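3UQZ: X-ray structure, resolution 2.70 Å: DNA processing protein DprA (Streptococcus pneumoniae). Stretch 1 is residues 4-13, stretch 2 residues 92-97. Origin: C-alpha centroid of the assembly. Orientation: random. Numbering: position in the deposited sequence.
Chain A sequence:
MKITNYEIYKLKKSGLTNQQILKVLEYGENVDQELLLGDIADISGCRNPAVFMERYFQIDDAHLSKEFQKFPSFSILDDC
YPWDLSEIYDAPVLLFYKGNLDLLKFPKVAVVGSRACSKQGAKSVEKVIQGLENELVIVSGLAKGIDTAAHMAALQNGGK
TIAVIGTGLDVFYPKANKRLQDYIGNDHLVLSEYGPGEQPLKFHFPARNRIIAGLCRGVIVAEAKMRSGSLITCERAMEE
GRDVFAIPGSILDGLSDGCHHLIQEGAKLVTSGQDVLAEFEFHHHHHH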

# COMPACT_ATOMS: atom_id res chain seq x y z
N THR A 4 -14.84 17.55 -42.83
CA THR A 4 -13.49 16.98 -42.98
C THR A 4 -12.70 17.33 -41.71
O THR A 4 -13.25 18.01 -40.83
CB THR A 4 -12.81 17.57 -44.24
OG1 THR A 4 -12.75 18.99 -44.14
CG2 THR A 4 -13.49 17.19 -45.53
N ASN A 5 -11.41 16.89 -41.61
CA ASN A 5 -10.58 17.22 -40.44
C ASN A 5 -10.37 18.73 -40.33
O ASN A 5 -10.39 19.27 -39.22
CB ASN A 5 -9.25 16.48 -40.44
CG ASN A 5 -9.34 14.99 -40.20
OD1 ASN A 5 -10.43 14.42 -39.98
ND2 ASN A 5 -8.19 14.32 -40.28
N TYR A 6 -10.21 19.42 -41.49
CA TYR A 6 -10.07 20.88 -41.54
C TYR A 6 -11.34 21.56 -40.99
O TYR A 6 -11.24 22.57 -40.29
CB TYR A 6 -9.77 21.39 -42.97
CG TYR A 6 -9.87 22.89 -43.10
CD1 TYR A 6 -8.87 23.72 -42.60
CD2 TYR A 6 -11.01 23.49 -43.64
CE1 TYR A 6 -9.00 25.11 -42.65
CE2 TYR A 6 -11.14 24.88 -43.69
CZ TYR A 6 -10.13 25.68 -43.21
OH TYR A 6 -10.25 27.05 -43.28
N GLU A 7 -12.52 21.00 -41.33
CA GLU A 7 -13.80 21.54 -40.87
C GLU A 7 -13.97 21.37 -39.38
O GLU A 7 -14.44 22.30 -38.72
CB GLU A 7 -14.98 20.98 -41.67
CG GLU A 7 -15.01 21.43 -43.12
CD GLU A 7 -15.32 22.89 -43.38
OE1 GLU A 7 -15.86 23.57 -42.47
OE2 GLU A 7 -15.04 23.35 -44.50
N ILE A 8 -13.50 20.22 -38.83
CA ILE A 8 -13.51 19.95 -37.39
C ILE A 8 -12.72 21.07 -36.68
O ILE A 8 -13.25 21.69 -35.75
CB ILE A 8 -12.97 18.52 -37.06
CG1 ILE A 8 -13.98 17.43 -37.50
CG2 ILE A 8 -12.65 18.40 -35.59
CD1 ILE A 8 -13.44 15.98 -37.58
N TYR A 9 -11.51 21.38 -37.18
CA TYR A 9 -10.66 22.46 -36.67
C TYR A 9 -11.38 23.81 -36.80
O TYR A 9 -11.39 24.57 -35.83
CB TYR A 9 -9.31 22.50 -37.40
CG TYR A 9 -8.30 23.45 -36.79
CD1 TYR A 9 -7.97 23.37 -35.44
CD2 TYR A 9 -7.66 24.42 -37.56
CE1 TYR A 9 -7.05 24.25 -34.87
CE2 TYR A 9 -6.73 25.30 -37.00
CZ TYR A 9 -6.43 25.20 -35.65
OH TYR A 9 -5.51 26.06 -35.09
N LYS A 10 -12.02 24.06 -37.98
CA LYS A 10 -12.78 25.29 -38.24
C LYS A 10 -13.96 25.45 -37.26
O LYS A 10 -14.25 26.58 -36.84
CB LYS A 10 -13.23 25.36 -39.71
CG LYS A 10 -13.64 26.75 -40.16
CD LYS A 10 -13.98 26.78 -41.64
CE LYS A 10 -14.58 28.11 -42.04
NZ LYS A 10 -15.05 28.09 -43.43
N LEU A 11 -14.61 24.33 -36.84
CA LEU A 11 -15.71 24.34 -35.86
C LEU A 11 -15.21 24.71 -34.46
O LEU A 11 -15.87 25.45 -33.74
CB LEU A 11 -16.48 23.00 -35.83
CG LEU A 11 -17.27 22.60 -37.08
CD1 LEU A 11 -17.84 21.22 -36.94
CD2 LEU A 11 -18.41 23.56 -37.34
N LYS A 12 -14.01 24.22 -34.08
CA LYS A 12 -13.35 24.54 -32.81
C LYS A 12 -13.02 26.04 -32.79
O LYS A 12 -13.25 26.71 -31.78
CB LYS A 12 -12.06 23.71 -32.64
CG LYS A 12 -12.24 22.46 -31.79
CD LYS A 12 -10.97 21.66 -31.57
CE LYS A 12 -11.10 20.81 -30.33
NZ LYS A 12 -10.15 19.69 -30.33
N LYS A 13 -12.54 26.58 -33.93
CA LYS A 13 -12.20 27.99 -34.12
C LYS A 13 -13.43 28.91 -34.15
O LYS A 13 -13.30 30.12 -33.93
CB LYS A 13 -11.36 28.18 -35.39
CG LYS A 13 -9.92 27.70 -35.22
CD LYS A 13 -9.02 28.83 -34.75
CE LYS A 13 -7.78 28.31 -34.09
NZ LYS A 13 -6.93 29.42 -33.60
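Stretch 2 92-97: PVLLFY

A strand laid across a helix can present only every second side chain to it, and residues 92-97 of DprA illustrate how a single leucine may then carry most of the packing. Pro 92 and Val 93 form a non-strand lead-in, Val 93 with phi/psi of -77/-31°; from Leu 94 the chain is extended as a strand that runs on through Tyr 97 and beyond. It crosses the helix beginning at Asn 5 steeply, the two N-to-C directions making an angle of 107°, with the axes 9.6 Å apart at closest approach. The backbones come nearest at Ile 8 and Leu 94, whose CA atoms are 7.1 Å apart.

Within the strand, side chains alternate: Leu 94 and Phe 96 direct their CA-to-CB bonds toward the helix, while that of Leu 95 points away. Val 93, just before the strand, also points toward it. Leu 94 is the principal bump, with the largest area covered, and its side chain enters a hollow bounded by Asn 5, Ile 8 and Tyr 9. Its CD1 lies 4.1 Å from Asn 5 CB, its CD2 3.8 Å from Tyr 9 CB, and its CB 3.8 Å from Ile 8 CG2. That same methyl of Ile 8 fits between neighbours on stretch 2, also reaching Val 93 CG1 at 3.5 Å.

Further along the strand, Phe 96 (chi1 m) turns the edge of its ring to the face of Tyr 9. The planes meet at 83°, the centroids are 5.3 Å apart, and Phe 96 CZ approaches Tyr 9 CD1 to 3.7 Å. One turn beyond Ile 8, Lys 12 extends its chain over the start of the strand, placing NZ 3.9 Å from Leu 94 O, without a hydrogen bond. No hydrogen bond crosses the interface; the contact consists mainly of apolar packing and the aromatic pair, burying 349 Å² over both sides.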

# COMPACT_ATOMS: atom_id res chain seq x y z
N PRO A 92 -10.90 13.27 -27.32
CA PRO A 92 -10.45 14.34 -28.23
C PRO A 92 -10.95 14.10 -29.64
O PRO A 92 -10.84 13.00 -30.18
CB PRO A 92 -8.92 14.30 -28.15
CG PRO A 92 -8.60 13.00 -27.54
CD PRO A 92 -9.75 12.62 -26.66
N VAL A 93 -11.61 15.10 -30.19
CA VAL A 93 -12.21 15.03 -31.52
C VAL A 93 -11.16 15.17 -32.66
O VAL A 93 -11.31 14.54 -33.71
CB VAL A 93 -13.40 16.00 -31.57
CG1 VAL A 93 -13.10 17.30 -32.31
CG2 VAL A 93 -14.64 15.31 -32.08
N LEU A 94 -10.08 15.93 -32.41
CA LEU A 94 -8.99 16.16 -33.35
C LEU A 94 -7.67 16.29 -32.57
O LEU A 94 -7.62 16.99 -31.57
CB LEU A 94 -9.27 17.44 -34.19
CG LEU A 94 -8.22 17.91 -35.21
CD1 LEU A 94 -8.29 17.12 -36.49
CD2 LEU A 94 -8.38 19.39 -35.51
N LEU A 95 -6.62 15.60 -33.04
CA LEU A 95 -5.28 15.62 -32.45
C LEU A 95 -4.21 15.90 -33.48
O LEU A 95 -4.13 15.22 -34.50
CB LEU A 95 -4.92 14.29 -31.71
CG LEU A 95 -5.61 14.00 -30.37
CD1 LEU A 95 -5.47 12.54 -30.00
CD2 LEU A 95 -5.06 14.88 -29.26
N PHE A 96 -3.37 16.91 -33.20
CA PHE A 96 -2.21 17.27 -34.02
C PHE A 96 -1.04 16.48 -33.47
O PHE A 96 -1.00 16.22 -32.27
CB PHE A 96 -1.92 18.76 -33.95
CG PHE A 96 -2.99 19.61 -34.56
CD1 PHE A 96 -3.00 19.86 -35.93
CD2 PHE A 96 -3.98 20.18 -33.77
CE1 PHE A 96 -3.99 20.67 -36.49
CE2 PHE A 96 -4.97 20.98 -34.34
CZ PHE A 96 -4.96 21.23 -35.69
N TYR A 97 -0.11 16.08 -34.34
CA TYR A 97 1.03 15.27 -33.93
C TYR A 97 2.32 15.65 -34.62
O TYR A 97 2.33 16.31 -35.66
CB TYR A 97 0.72 13.77 -34.09
CG TYR A 97 0.70 13.28 -35.51
CD1 TYR A 97 1.84 12.75 -36.11
CD2 TYR A 97 -0.48 13.31 -36.26
CE1 TYR A 97 1.82 12.30 -37.43
CE2 TYR A 97 -0.51 12.86 -37.58
CZ TYR A 97 0.64 12.36 -38.16
OH TYR A 97 0.61 11.89 -39.45